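Local coordinates for protein alpha-L-rhamnosidase (Aspergillus terreus, PDB 6GSZ) that probably hydrolyses terminal non-reducing alpha-L-rhamnose residues from alpha-L-rhamnosides, as a multidomain, glycosylated and calcium-binding glycosidase, at residues Q334-W339 with H396-V401; H356-E361 with T757-Y762; F134-S139 with S249-S254. All blocks are in the same frame, centred on the assembly; numbering follows the deposited sequence.

Overall arrangement
Contacts 1 and 2 are buried and adjoining, their centres about 9 Å apart; contact 3 lies at the periphery, its centre about 37 Å from that of contact 1. Contact 1 (334-339 with 396-401) is a short antiparallel pair inside the concanavalin-like domain. Strand 351-361, neighbour of strand 400-404 in the sheet that contact 1 reaches, passes on into contact 2, where E358 and V359 meet 757-762 of the six-hairpin glycosidase domain. Backbone bonds and an aromatic-aliphatic contact make contact 1; a carboxylate, a water and a valine methyl over a phenyl face make contact 2. Contact 3 pairs edge strand 252-254 with 132-140; W251 is buried, while K136 and S250 meet at the surface.

Contact 1: Q334-W339 with H396-V401; sequences QNLVGW and HGFRYV
Strands 335-337 and 396-398 run antiparallel, 167° between their directions and 4.6 Å apart at closest approach, with two hydrogen-bonded pairs, L336-F398 and G338-H396, on either side of the non-hydrogen-bonded pair V337-G397. Each hydrogen-bonded pair closes a ring of two bonds; in the first, F398 N reaches L336 O at 2.8 Å and L336 N returns to F398 O. Between the rings H396 O also receives a CA-H...O contact from V337 CA. L336 and F398 leave the strands on the same face. Both side chains turn CG in over their own backbone, flanked by N and C (chi1 54° and 67°), and L336 CD1 lies over one face of the F398 ring, displaced toward the rim at CZ, 3.6 Å away: a CH-pi contact, 4.0 Å from CD1 to the ring centroid. The backbone of the G338-W339 link, G338 O and W339 N, meets the edge of the same ring near its plane. At the far end R399 CB, CG and CD pack against the Q334 backbone, with CB 3.5 Å from Q334 O, and N335 OD1 sits 3.2 Å from F398 C. Around the pair, H356 stacks on H396 and meets F398 edge to face; H396 NE2 is bonded to D377 OD2, R399 NE forms a salt bridge with D331, N335 ND2 donates to E358 OE2 and T737 OG1, and Q334 NE2 donates to N335 O and T736 O. Corners at 338 and 399 pass the chain on, V337 and W339 bonding to strand 417-424 and R399 to F332. R399 and Y400 both face T357 in a classic beta bulge, where the short pair joins the larger sheet of the concanavalin-like domain.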
# COMPACT_ATOMS: atom_id res chain seq x y z
N GLN A 334 -11.34 -16.82 3.83
CA GLN A 334 -10.80 -15.47 3.90
C GLN A 334 -11.01 -14.86 2.52
O GLN A 334 -10.73 -15.54 1.53
CB GLN A 334 -9.31 -15.50 4.24
CG GLN A 334 -8.64 -14.14 4.15
CD GLN A 334 -9.14 -13.12 5.15
OE1 GLN A 334 -9.21 -13.41 6.37
NE2 GLN A 334 -9.48 -11.92 4.65
N ASN A 335 -11.47 -13.61 2.49
CA ASN A 335 -11.54 -12.83 1.28
C ASN A 335 -10.13 -12.28 1.04
O ASN A 335 -9.68 -11.39 1.77
CB ASN A 335 -12.58 -11.72 1.41
CG ASN A 335 -12.86 -10.97 0.13
OD1 ASN A 335 -12.62 -11.50 -0.96
ND2 ASN A 335 -13.44 -9.78 0.23
N LEU A 336 -9.44 -12.85 0.06
CA LEU A 336 -8.05 -12.60 -0.20
C LEU A 336 -7.86 -12.08 -1.61
O LEU A 336 -8.78 -12.06 -2.43
CB LEU A 336 -7.20 -13.84 0.10
CG LEU A 336 -7.60 -15.14 -0.58
CD1 LEU A 336 -7.01 -15.20 -1.94
CD2 LEU A 336 -7.13 -16.34 0.23
N VAL A 337 -6.64 -11.65 -1.88
CA VAL A 337 -6.26 -11.06 -3.16
C VAL A 337 -5.03 -11.77 -3.69
O VAL A 337 -4.03 -11.90 -2.99
CB VAL A 337 -6.03 -9.54 -3.05
CG1 VAL A 337 -5.57 -8.97 -4.38
CG2 VAL A 337 -7.31 -8.87 -2.62
N GLY A 338 -5.15 -12.29 -4.92
CA GLY A 338 -4.12 -13.03 -5.61
C GLY A 338 -4.76 -13.98 -6.61
O GLY A 338 -5.47 -13.53 -7.47
N TRP A 339 -4.48 -15.27 -6.48
CA TRP A 339 -4.92 -16.22 -7.50
C TRP A 339 -4.76 -17.64 -6.94
O TRP A 339 -4.31 -17.83 -5.82
CB TRP A 339 -4.14 -16.04 -8.79
CG TRP A 339 -2.66 -16.05 -8.68
CD1 TRP A 339 -1.83 -17.09 -8.41
CD2 TRP A 339 -1.81 -14.91 -8.85
NE1 TRP A 339 -0.52 -16.70 -8.42
CE2 TRP A 339 -0.48 -15.36 -8.69
CE3 TRP A 339 -2.04 -13.56 -9.13
CZ2 TRP A 339 0.60 -14.52 -8.88
CZ3 TRP A 339 -0.96 -12.73 -9.30
CH2 TRP A 339 0.33 -13.21 -9.19
N HIS A 396 -7.17 -11.58 -8.70
CA HIS A 396 -8.57 -11.58 -8.31
C HIS A 396 -8.70 -11.28 -6.81
O HIS A 396 -7.80 -11.59 -6.05
CB HIS A 396 -9.22 -12.92 -8.62
CG HIS A 396 -8.83 -13.56 -9.91
ND1 HIS A 396 -9.04 -12.98 -11.14
CD2 HIS A 396 -8.19 -14.72 -10.10
CE1 HIS A 396 -8.61 -13.85 -12.07
NE2 HIS A 396 -8.09 -14.92 -11.46
N GLY A 397 -9.87 -10.79 -6.45
CA GLY A 397 -10.23 -10.59 -5.05
C GLY A 397 -11.38 -11.54 -4.74
O GLY A 397 -12.41 -11.44 -5.36
N PHE A 398 -11.20 -12.50 -3.82
CA PHE A 398 -12.16 -13.58 -3.66
C PHE A 398 -11.99 -14.35 -2.35
O PHE A 398 -10.89 -14.44 -1.82
CB PHE A 398 -12.00 -14.55 -4.83
CG PHE A 398 -10.70 -15.33 -4.86
CD1 PHE A 398 -9.54 -14.75 -5.34
CD2 PHE A 398 -10.61 -16.65 -4.43
CE1 PHE A 398 -8.34 -15.43 -5.35
CE2 PHE A 398 -9.41 -17.35 -4.47
CZ PHE A 398 -8.27 -16.74 -4.95
N ARG A 399 -13.10 -14.97 -1.93
CA ARG A 399 -13.10 -16.03 -0.92
C ARG A 399 -13.56 -17.38 -1.52
O ARG A 399 -13.13 -18.43 -1.07
CB ARG A 399 -14.01 -15.62 0.25
CG ARG A 399 -14.24 -16.73 1.26
CD ARG A 399 -14.90 -16.27 2.54
NE ARG A 399 -15.23 -17.45 3.33
CZ ARG A 399 -15.64 -17.42 4.60
NH1 ARG A 399 -15.78 -16.24 5.20
NH2 ARG A 399 -15.89 -18.56 5.23
N TYR A 400 -14.45 -17.29 -2.52
CA TYR A 400 -15.09 -18.46 -3.13
C TYR A 400 -14.66 -18.60 -4.59
O TYR A 400 -14.46 -17.62 -5.29
CB TYR A 400 -16.61 -18.32 -3.03
CG TYR A 400 -17.11 -18.15 -1.61
CD1 TYR A 400 -17.31 -19.26 -0.81
CD2 TYR A 400 -17.38 -16.89 -1.08
CE1 TYR A 400 -17.75 -19.11 0.50
CE2 TYR A 400 -17.81 -16.74 0.22
CZ TYR A 400 -17.98 -17.85 1.02
OH TYR A 400 -18.46 -17.76 2.30
N VAL A 401 -14.64 -19.85 -5.05
CA VAL A 401 -14.36 -20.15 -6.45
C VAL A 401 -15.32 -21.25 -6.90
O VAL A 401 -15.28 -22.35 -6.35
CB VAL A 401 -12.91 -20.58 -6.67
CG1 VAL A 401 -12.66 -20.68 -8.17
CG2 VAL A 401 -11.95 -19.62 -6.01

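Contact 2: H356-E361 with T757-Y762; sequences HTEVME and TSFNHY. With BGC (beta-D-glucopyranose), chain B.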
# COMPACT_ATOMS: atom_id res chain seq x y z
N HIS A 356 -14.14 -16.57 -9.70
CA HIS A 356 -13.76 -16.11 -8.35
C HIS A 356 -14.71 -15.02 -7.85
O HIS A 356 -14.95 -14.05 -8.56
CB HIS A 356 -12.32 -15.55 -8.41
CG HIS A 356 -11.28 -16.47 -8.96
ND1 HIS A 356 -11.19 -16.76 -10.31
CD2 HIS A 356 -10.27 -17.16 -8.36
CE1 HIS A 356 -10.15 -17.55 -10.50
NE2 HIS A 356 -9.58 -17.85 -9.34
N THR A 357 -15.23 -15.17 -6.61
CA THR A 357 -16.14 -14.15 -6.04
C THR A 357 -15.80 -13.90 -4.56
O THR A 357 -15.21 -14.73 -3.89
CB THR A 357 -17.62 -14.53 -6.19
OG1 THR A 357 -17.93 -15.60 -5.31
CG2 THR A 357 -17.96 -14.91 -7.61
N GLU A 358 -16.25 -12.74 -4.07
CA GLU A 358 -16.04 -12.36 -2.66
C GLU A 358 -17.02 -13.06 -1.73
O GLU A 358 -16.70 -13.39 -0.58
CB GLU A 358 -16.18 -10.85 -2.51
CG GLU A 358 -15.06 -10.11 -3.16
CD GLU A 358 -15.10 -8.64 -2.77
OE1 GLU A 358 -16.12 -7.96 -3.06
OE2 GLU A 358 -14.12 -8.21 -2.14
N VAL A 359 -18.25 -13.25 -2.23
CA VAL A 359 -19.38 -13.70 -1.42
C VAL A 359 -20.24 -14.64 -2.25
O VAL A 359 -20.12 -14.73 -3.48
CB VAL A 359 -20.23 -12.53 -0.92
CG1 VAL A 359 -19.43 -11.61 -0.01
CG2 VAL A 359 -20.88 -11.76 -2.06
N MET A 360 -21.13 -15.32 -1.53
CA MET A 360 -22.21 -16.07 -2.08
C MET A 360 -23.48 -15.22 -1.97
O MET A 360 -23.62 -14.38 -1.05
CB MET A 360 -22.42 -17.37 -1.29
CG MET A 360 -21.23 -18.26 -1.16
SD MET A 360 -20.81 -19.02 -2.74
CE MET A 360 -22.13 -20.22 -2.94
N GLU A 361 -24.42 -15.47 -2.86
CA GLU A 361 -25.74 -14.87 -2.77
C GLU A 361 -26.76 -15.81 -3.41
O GLU A 361 -26.54 -16.31 -4.51
CB GLU A 361 -25.75 -13.51 -3.48
CG GLU A 361 -27.01 -12.71 -3.20
CD GLU A 361 -27.26 -11.43 -3.98
OE1 GLU A 361 -26.70 -11.26 -5.12
OE2 GLU A 361 -28.02 -10.56 -3.41
N THR A 757 -20.78 -1.90 -5.28
CA THR A 757 -20.72 -2.61 -4.00
C THR A 757 -19.52 -3.54 -3.96
O THR A 757 -19.45 -4.47 -4.78
CB THR A 757 -22.00 -3.39 -3.72
OG1 THR A 757 -23.10 -2.47 -3.68
CG2 THR A 757 -21.95 -4.15 -2.42
N SER A 758 -18.59 -3.31 -3.04
CA SER A 758 -17.40 -4.10 -2.86
C SER A 758 -17.34 -4.60 -1.41
O SER A 758 -17.74 -3.89 -0.45
CB SER A 758 -16.17 -3.28 -3.22
OG SER A 758 -15.07 -3.56 -2.39
N PHE A 759 -16.74 -5.79 -1.21
CA PHE A 759 -16.51 -6.35 0.10
C PHE A 759 -15.02 -6.23 0.51
O PHE A 759 -14.58 -6.97 1.40
CB PHE A 759 -17.00 -7.80 0.20
CG PHE A 759 -18.49 -7.89 0.06
CD1 PHE A 759 -19.27 -7.79 1.19
CD2 PHE A 759 -19.11 -8.03 -1.18
CE1 PHE A 759 -20.66 -7.85 1.08
CE2 PHE A 759 -20.49 -8.08 -1.27
CZ PHE A 759 -21.26 -7.99 -0.15
N ASN A 760 -14.26 -5.32 -0.11
CA ASN A 760 -12.85 -5.22 0.22
C ASN A 760 -12.30 -3.83 -0.12
O ASN A 760 -11.56 -3.65 -1.07
CB ASN A 760 -12.04 -6.31 -0.48
CG ASN A 760 -10.72 -6.61 0.19
OD1 ASN A 760 -10.30 -5.89 1.11
ND2 ASN A 760 -10.03 -7.66 -0.24
N HIS A 761 -12.68 -2.86 0.71
CA HIS A 761 -12.23 -1.45 0.66
C HIS A 761 -11.67 -1.10 2.03
O HIS A 761 -12.36 -1.40 3.00
CB HIS A 761 -13.42 -0.52 0.40
CG HIS A 761 -13.73 -0.10 -0.99
ND1 HIS A 761 -14.19 -0.99 -1.95
CD2 HIS A 761 -13.73 1.13 -1.56
CE1 HIS A 761 -14.42 -0.31 -3.06
NE2 HIS A 761 -14.12 1.01 -2.86
N TYR A 762 -10.48 -0.50 2.12
CA TYR A 762 -9.93 -0.11 3.45
C TYR A 762 -10.53 1.13 4.07
O TYR A 762 -10.26 1.35 5.27
CB TYR A 762 -8.40 -0.03 3.41
CG TYR A 762 -7.73 0.79 2.34
CD1 TYR A 762 -8.09 2.08 2.06
CD2 TYR A 762 -6.71 0.24 1.57
CE1 TYR A 762 -7.43 2.85 1.11
CE2 TYR A 762 -6.06 0.98 0.59
CZ TYR A 762 -6.47 2.27 0.31
OH TYR A 762 -5.80 2.99 -0.65
C2 BGC B . -13.74 4.86 -4.27
C3 BGC B . -14.24 6.25 -3.98
C4 BGC B . -14.87 7.01 -5.13
C5 BGC B . -15.82 6.09 -5.71
C6 BGC B . -16.49 6.86 -6.83
C1 BGC B . -14.79 4.08 -5.04
O1 BGC B . -14.34 2.75 -5.18
O2 BGC B . -13.72 4.09 -3.10
O3 BGC B . -13.18 7.00 -3.70
O4 BGC B . -15.49 8.28 -4.82
O5 BGC B . -15.26 4.81 -6.17
O6 BGC B . -17.34 5.97 -7.55
O HOH W 1 -11.51 -9.23 -2.37
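E358 and V359 carry the contact with F759 and N760. The E358 side chain, extended beyond CG (chi2 -169°), brings its carboxylate to the backbone of 759-760. OE1 accepts F759 N at 2.9 Å on its syn side, 25° out of the carboxylate plane, and also lies at the edge of the F759 ring. OE2 packs 3.3 Å from N760 CB. It takes hydrogen bonds from water 1, N335 ND2 and Q463 NE2, which, with the bond to OE1, would probably favour the charged form. Water 1 in turn accepts from N760 ND2, while N760 OD1 is bonded to S449 OG. The contact thus fastens strand 351-361 of the concanavalin-like domain to a loop of the six-hairpin domain, in which S758 OG accepts N760 N, an ST turn, and shares a hydrogen bond with H761 ND1; H761 NE2 donates to O1 of the bound glucose at 2.9 Å, so the turn and the sugar hold the imidazole at its two nitrogens. Next in sequence, V359 places CG1 over the centre of the F759 ring, 3.7 Å above its plane, a CH-pi contact, while CG2 meets F759 CE2; V359 O accepts T357 OG1.

Contact 3: F134-S139 with S249-S254; sequences FRKEFS and SSWKSS
S250 and K136 meet through a hydrogen bond from K136 NZ to S250 OG, 2.8 Å long, at the outer end of the pairing. Water 2 doubles the link, accepting from the same NZ and donating to S250 O. K136 NZ is thus held by S250 OG and water 2, with the lysine chain drawn across the next residue. W251 receives that chain over one face of its indole. K136 CB stands 3.3 Å above the ring plane, over its centre, and makes a CH-pi contact with the five-membered ring, 3.5 Å from CB to its centroid. From there the lysine bends at chi2 (71°), which carries CD past the pyrrole side, 3.8 Å from W251 CD1; the two side chains cross at about a right angle. F134 CB touches W251 CE3 at 3.8 Å, and R135 O comes 3.4 Å from W251 CB. K252 forms the hydrogen-bonded antiparallel pair with R135: R135 N gives to K252 O at 2.9 Å, and K252 N returns to R135 O. Their side chains leave on one face, where the R135 guanidinium grips E137 OE2 end-on with NH1 and NH2 in a salt bridge. S253 makes the non-hydrogen-bonded pair with F134, its CB near the phenyl ring. Several polar ends reach further: S250 OG is bonded to D248 OD1 and S253 OG to S119 OG, while W251 NE1 donates to P246 O, R135 NE to W278 O and K252 NZ to S285 OG. Strand 252-254, in the alpha-L-rhamnosidase N-terminal domain, is an edge strand of a five-stranded antiparallel sheet, next to 132-140, whose other neighbour is 196-205; F134 and W251 both pack onto I117 of strand 116-119 and, as in a beta sandwich, onto L229 of strand 228-237 in the neighbouring sheet.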
# COMPACT_ATOMS: atom_id res chain seq x y z
N PHE A 134 9.60 -13.79 -25.81
CA PHE A 134 10.78 -13.25 -26.44
C PHE A 134 11.97 -14.09 -26.00
O PHE A 134 12.07 -14.44 -24.83
CB PHE A 134 11.04 -11.83 -25.96
CG PHE A 134 10.00 -10.81 -26.38
CD1 PHE A 134 10.15 -10.09 -27.55
CD2 PHE A 134 8.91 -10.52 -25.57
CE1 PHE A 134 9.20 -9.16 -27.95
CE2 PHE A 134 7.95 -9.58 -25.96
CZ PHE A 134 8.11 -8.88 -27.14
N ARG A 135 12.88 -14.42 -26.93
CA ARG A 135 14.01 -15.21 -26.53
C ARG A 135 15.29 -14.77 -27.26
O ARG A 135 15.28 -14.24 -28.36
CB ARG A 135 13.78 -16.71 -26.75
CG ARG A 135 13.91 -17.19 -28.18
CD ARG A 135 13.56 -18.67 -28.33
NE ARG A 135 14.31 -19.56 -27.48
CZ ARG A 135 15.54 -20.02 -27.69
NH1 ARG A 135 16.16 -19.77 -28.85
NH2 ARG A 135 16.10 -20.78 -26.75
N LYS A 136 16.40 -15.07 -26.58
CA LYS A 136 17.76 -14.77 -27.05
C LYS A 136 18.72 -15.82 -26.47
O LYS A 136 18.63 -16.18 -25.29
CB LYS A 136 18.13 -13.36 -26.58
CG LYS A 136 19.58 -12.93 -26.79
CD LYS A 136 19.96 -12.66 -28.20
CE LYS A 136 21.23 -11.85 -28.30
NZ LYS A 136 21.67 -11.67 -29.70
N GLU A 137 19.63 -16.32 -27.29
CA GLU A 137 20.74 -17.14 -26.83
C GLU A 137 22.04 -16.34 -26.96
O GLU A 137 22.16 -15.43 -27.82
CB GLU A 137 20.85 -18.46 -27.61
CG GLU A 137 19.59 -19.31 -27.49
CD GLU A 137 19.67 -20.70 -28.12
OE1 GLU A 137 20.81 -21.13 -28.41
OE2 GLU A 137 18.61 -21.35 -28.28
N PHE A 138 22.97 -16.62 -26.04
CA PHE A 138 24.24 -15.87 -25.96
C PHE A 138 25.28 -16.78 -25.33
O PHE A 138 24.94 -17.83 -24.81
CB PHE A 138 24.06 -14.57 -25.15
CG PHE A 138 23.59 -14.76 -23.73
CD1 PHE A 138 22.24 -14.92 -23.46
CD2 PHE A 138 24.48 -14.74 -22.66
CE1 PHE A 138 21.79 -15.05 -22.16
CE2 PHE A 138 24.02 -14.88 -21.35
CZ PHE A 138 22.68 -15.03 -21.11
N SER A 139 26.51 -16.31 -25.34
CA SER A 139 27.65 -17.05 -24.86
C SER A 139 28.35 -16.27 -23.77
O SER A 139 28.57 -15.07 -23.92
CB SER A 139 28.62 -17.23 -25.98
OG SER A 139 28.06 -18.06 -26.95
N SER A 249 16.82 -6.28 -32.08
CA SER A 249 16.13 -6.93 -33.20
C SER A 249 16.73 -8.30 -33.52
O SER A 249 16.30 -8.96 -34.49
CB SER A 249 16.21 -6.06 -34.43
OG SER A 249 17.48 -6.22 -35.05
N SER A 250 17.76 -8.74 -32.79
CA SER A 250 18.30 -10.11 -32.90
C SER A 250 17.48 -11.17 -32.15
O SER A 250 17.73 -12.37 -32.32
CB SER A 250 19.76 -10.22 -32.51
OG SER A 250 19.92 -10.06 -31.10
N TRP A 251 16.55 -10.74 -31.29
CA TRP A 251 15.72 -11.67 -30.56
C TRP A 251 14.65 -12.26 -31.48
O TRP A 251 14.34 -11.68 -32.51
CB TRP A 251 15.13 -10.95 -29.34
CG TRP A 251 16.07 -10.55 -28.24
CD1 TRP A 251 17.27 -9.91 -28.34
CD2 TRP A 251 15.82 -10.78 -26.86
NE1 TRP A 251 17.78 -9.68 -27.10
CE2 TRP A 251 16.93 -10.23 -26.18
CE3 TRP A 251 14.82 -11.43 -26.12
CZ2 TRP A 251 17.01 -10.25 -24.79
CZ3 TRP A 251 14.91 -11.43 -24.74
CH2 TRP A 251 16.02 -10.89 -24.10
N LYS A 252 14.09 -13.36 -31.03
CA LYS A 252 12.94 -13.98 -31.69
C LYS A 252 11.75 -14.00 -30.76
O LYS A 252 11.88 -13.82 -29.54
CB LYS A 252 13.26 -15.40 -32.13
CG LYS A 252 14.37 -15.50 -33.18
CD LYS A 252 14.40 -16.87 -33.83
CE LYS A 252 15.60 -17.14 -34.69
NZ LYS A 252 15.38 -18.43 -35.35
N SER A 253 10.56 -14.15 -31.32
CA SER A 253 9.31 -14.05 -30.56
C SER A 253 8.28 -15.06 -31.04
O SER A 253 8.30 -15.57 -32.18
CB SER A 253 8.73 -12.64 -30.67
OG SER A 253 8.41 -12.33 -32.02
N SER A 254 7.34 -15.39 -30.19
CA SER A 254 6.24 -16.34 -30.50
C SER A 254 5.14 -16.18 -29.47
O SER A 254 5.43 -15.85 -28.31
CB SER A 254 6.75 -17.75 -30.43
OG SER A 254 5.74 -18.69 -30.72
O HOH W 2 20.18 -13.37 -31.83